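Local coordinates for beta-amyloid-like protein (Caenorhabditis elegans, PDB 3K66) that probably binds heparin through its E2 domain and, as a worm homolog of human amyloid precursor protein, is linked to cell adhesion and neuronal development, at residues K139-T144 against E208-I213. Sequence-based numbering, arbitrary orientation.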
ATOM      1  N   LYS A 139       7.639  10.256   0.160  1.00 59.52           N
ATOM      2  CA  LYS A 139       7.235   8.926  -0.315  1.00 60.32           C
ATOM      3  C   LYS A 139       6.337   8.325   0.759  1.00 60.02           C
ATOM      4  O   LYS A 139       5.383   7.610   0.474  1.00 60.28           O
ATOM      5  CB  LYS A 139       8.449   8.016  -0.519  1.00 61.48           C
ATOM      6  CG  LYS A 139       9.101   8.321  -1.748  1.00 63.90           C
ATOM      7  N   ASP A 140       6.657   8.619   2.011  1.00 60.28           N
ATOM      8  CA  ASP A 140       5.867   8.113   3.127  1.00 59.59           C
ATOM      9  C   ASP A 140       4.447   8.677   3.018  1.00 58.90           C
ATOM     10  O   ASP A 140       3.461   7.966   3.212  1.00 58.98           O
ATOM     11  CB  ASP A 140       6.510   8.521   4.461  1.00 58.78           C
ATOM     12  CG  ASP A 140       5.886   7.821   5.655  1.00 59.06           C
ATOM     13  OD1 ASP A 140       4.899   7.068   5.488  1.00 57.76           O
ATOM     14  OD2 ASP A 140       6.388   8.030   6.774  1.00 56.76           O
ATOM     15  N   ARG A 141       4.347   9.967   2.720  1.00 57.77           N
ATOM     16  CA  ARG A 141       3.050  10.625   2.590  1.00 57.94           C
ATOM     17  C   ARG A 141       2.255   9.953   1.473  1.00 58.55           C
ATOM     18  O   ARG A 141       1.154   9.461   1.684  1.00 59.04           O
ATOM     19  CB  ARG A 141       3.248  12.121   2.290  1.00 55.30           C
ATOM     20  CG  ARG A 141       2.004  12.983   2.255  1.00 53.77           C
ATOM     21  CD  ARG A 141       2.426  14.422   2.214  1.00 51.81           C
ATOM     22  NE  ARG A 141       1.339  15.367   2.065  1.00 54.89           N
ATOM     23  CZ  ARG A 141       0.640  15.546   0.950  1.00 56.26           C
ATOM     24  NH1 ARG A 141       0.911  14.834  -0.135  1.00 56.27           N
ATOM     25  NH2 ARG A 141      -0.338  16.450   0.921  1.00 56.41           N
ATOM     26  N   MET A 142       2.833   9.918   0.285  1.00 60.97           N
ATOM     27  CA  MET A 142       2.175   9.313  -0.859  1.00 65.24           C
ATOM     28  C   MET A 142       1.593   7.937  -0.523  1.00 64.26           C
ATOM     29  O   MET A 142       0.420   7.678  -0.779  1.00 65.67           O
ATOM     30  CB  MET A 142       3.150   9.211  -2.030  1.00 67.01           C
ATOM     31  CG  MET A 142       2.598   8.431  -3.195  1.00 75.96           C
ATOM     32  SD  MET A 142       3.919   8.001  -4.332  1.00 81.31           S
ATOM     33  CE  MET A 142       4.878   6.943  -3.323  1.00 85.17           C
ATOM     34  N   HIS A 143       2.401   7.057   0.053  1.00 64.17           N
ATOM     35  CA  HIS A 143       1.893   5.742   0.402  1.00 66.38           C
ATOM     36  C   HIS A 143       0.759   5.815   1.408  1.00 63.55           C
ATOM     37  O   HIS A 143      -0.233   5.113   1.277  1.00 63.28           O
ATOM     38  CB  HIS A 143       2.989   4.858   0.981  1.00 71.71           C
ATOM     39  CG  HIS A 143       3.853   4.215  -0.057  1.00 79.86           C
ATOM     40  ND1 HIS A 143       3.778   2.870  -0.358  1.00 83.48           N
ATOM     41  CD2 HIS A 143       4.819   4.722  -0.859  1.00 82.56           C
ATOM     42  CE1 HIS A 143       4.662   2.580  -1.296  1.00 86.21           C
ATOM     43  NE2 HIS A 143       5.309   3.687  -1.617  1.00 85.09           N
ATOM     44  N   THR A 144       0.887   6.664   2.416  1.00 60.91           N
ATOM     45  CA  THR A 144      -0.168   6.727   3.407  1.00 60.14           C
ATOM     46  C   THR A 144      -1.473   7.149   2.769  1.00 60.49           C
ATOM     47  O   THR A 144      -2.494   6.497   2.960  1.00 59.59           O
ATOM     48  CB  THR A 144       0.152   7.697   4.541  1.00 58.94           C
ATOM     49  OG1 THR A 144       1.449   7.408   5.073  1.00 58.84           O
ATOM     50  CG2 THR A 144      -0.881   7.557   5.648  1.00 56.82           C
ATOM     51  N   GLU A 208       4.485  16.517  -7.878  1.00 63.73           N
ATOM     52  CA  GLU A 208       4.629  15.365  -8.772  1.00 65.92           C
ATOM     53  C   GLU A 208       4.116  14.034  -8.245  1.00 65.06           C
ATOM     54  O   GLU A 208       3.313  13.352  -8.898  1.00 65.46           O
ATOM     55  CB  GLU A 208       6.095  15.141  -9.132  1.00 69.22           C
ATOM     56  CG  GLU A 208       6.733  16.189 -10.005  1.00 77.86           C
ATOM     57  CD  GLU A 208       8.146  15.797 -10.394  1.00 81.87           C
ATOM     58  OE1 GLU A 208       8.313  14.730 -11.021  1.00 83.34           O
ATOM     59  OE2 GLU A 208       9.078  16.554 -10.061  1.00 86.16           O
ATOM     60  N   VAL A 209       4.615  13.659  -7.075  1.00 64.14           N
ATOM     61  CA  VAL A 209       4.303  12.382  -6.460  1.00 64.76           C
ATOM     62  C   VAL A 209       2.932  12.178  -5.839  1.00 67.83           C
ATOM     63  O   VAL A 209       2.380  11.086  -5.901  1.00 65.73           O
ATOM     64  CB  VAL A 209       5.368  12.060  -5.422  1.00 61.21           C
ATOM     65  CG1 VAL A 209       4.978  10.828  -4.656  1.00 60.29           C
ATOM     66  CG2 VAL A 209       6.705  11.864  -6.128  1.00 55.49           C
ATOM     67  N   SER A 210       2.394  13.213  -5.215  1.00 74.62           N
ATOM     68  CA  SER A 210       1.087  13.113  -4.587  1.00 83.98           C
ATOM     69  C   SER A 210       0.366  14.445  -4.771  1.00 92.73           C
ATOM     70  O   SER A 210       0.311  15.267  -3.855  1.00 90.60           O
ATOM     71  CB  SER A 210       1.233  12.798  -3.097  1.00 83.96           C
ATOM     72  OG  SER A 210       0.033  12.242  -2.579  1.00 89.42           O
ATOM     73  N   PRO A 211      -0.208  14.659  -5.965  1.00 93.48           N
ATOM     74  CA  PRO A 211      -0.960  15.825  -6.440  1.00100.66           C
ATOM     75  C   PRO A 211      -2.181  16.294  -5.639  1.00104.98           C
ATOM     76  O   PRO A 211      -2.066  16.594  -4.442  1.00105.93           O
ATOM     77  CB  PRO A 211      -1.309  15.438  -7.877  1.00101.20           C
ATOM     78  CG  PRO A 211      -1.353  13.938  -7.832  1.00100.77           C
ATOM     79  CD  PRO A 211      -0.135  13.632  -7.018  1.00 98.16           C
ATOM     80  N   ASP A 212      -3.333  16.385  -6.309  1.00106.88           N
ATOM     81  CA  ASP A 212      -4.554  16.883  -5.670  1.00109.95           C
ATOM     82  C   ASP A 212      -5.855  16.136  -5.977  1.00111.95           C
ATOM     83  O   ASP A 212      -6.558  15.690  -5.061  1.00110.85           O
ATOM     84  CB  ASP A 212      -4.743  18.376  -6.005  1.00111.92           C
ATOM     85  N   ILE A 213      -6.182  16.027  -7.264  1.00110.14           N
ATOM     86  CA  ILE A 213      -7.386  15.328  -7.772  1.00112.48           C
ATOM     87  C   ILE A 213      -8.656  16.170  -7.744  1.00115.06           C
ATOM     88  O   ILE A 213      -8.812  17.082  -6.922  1.00115.91           O
ATOM     89  CB  ILE A 213      -7.708  13.963  -7.033  1.00110.74           C
ATOM     90  CG1 ILE A 213      -8.830  14.149  -6.002  1.00106.57           C
ATOM     91  CG2 ILE A 213      -6.447  13.363  -6.390  1.00106.12           C
ATOM     92  CD1 ILE A 213      -9.586  12.877  -5.679  1.00103.32           C
TER
HETATM   93  O   HOH W   1      -1.633  16.986  -1.779  1.00 73.24           O
HETATM   94  O   HOH W   2      -0.309   9.596  -2.810  1.00 95.89           O
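Met142 lays its side chain across Val209 at about a right angle, with CB 3.6 Å from Val209 CG1 and the sulfur against the same methyl. Its CG lies anti to the backbone N (chi1 172°), which carries the thioether out from helix 123-154 to the last turn of helix 195-209. One residue on, Ser210 leaves helical geometry and its CB comes to the edge of the Arg141 guanidinium, near the plane of the group and 3.6 Å from NH1. Two waters complete the junction. One accepts from Arg141 NH2 and donates to Pro211 O, 2.7 Å from that oxygen. The other donates to Met142 O and is hydrogen-bonded to Ser210 OG, 2.7 Å away. Behind this face, Asp140 forms a salt bridge with Lys103 of helix 55-119, and Thr144 packs on Val166 and Arg169 of helix 163-182. With an alanine at Met142 the thioether would be gone, and Val209 CG1 is likely to face a gap between the two helices. The Met142-Val209 pair thus holds the last turn of helix 195-209, while the waters hold Ser210 and Pro211, which follow it, against helix 123-154: a modest surface junction whose polar links run through solvent.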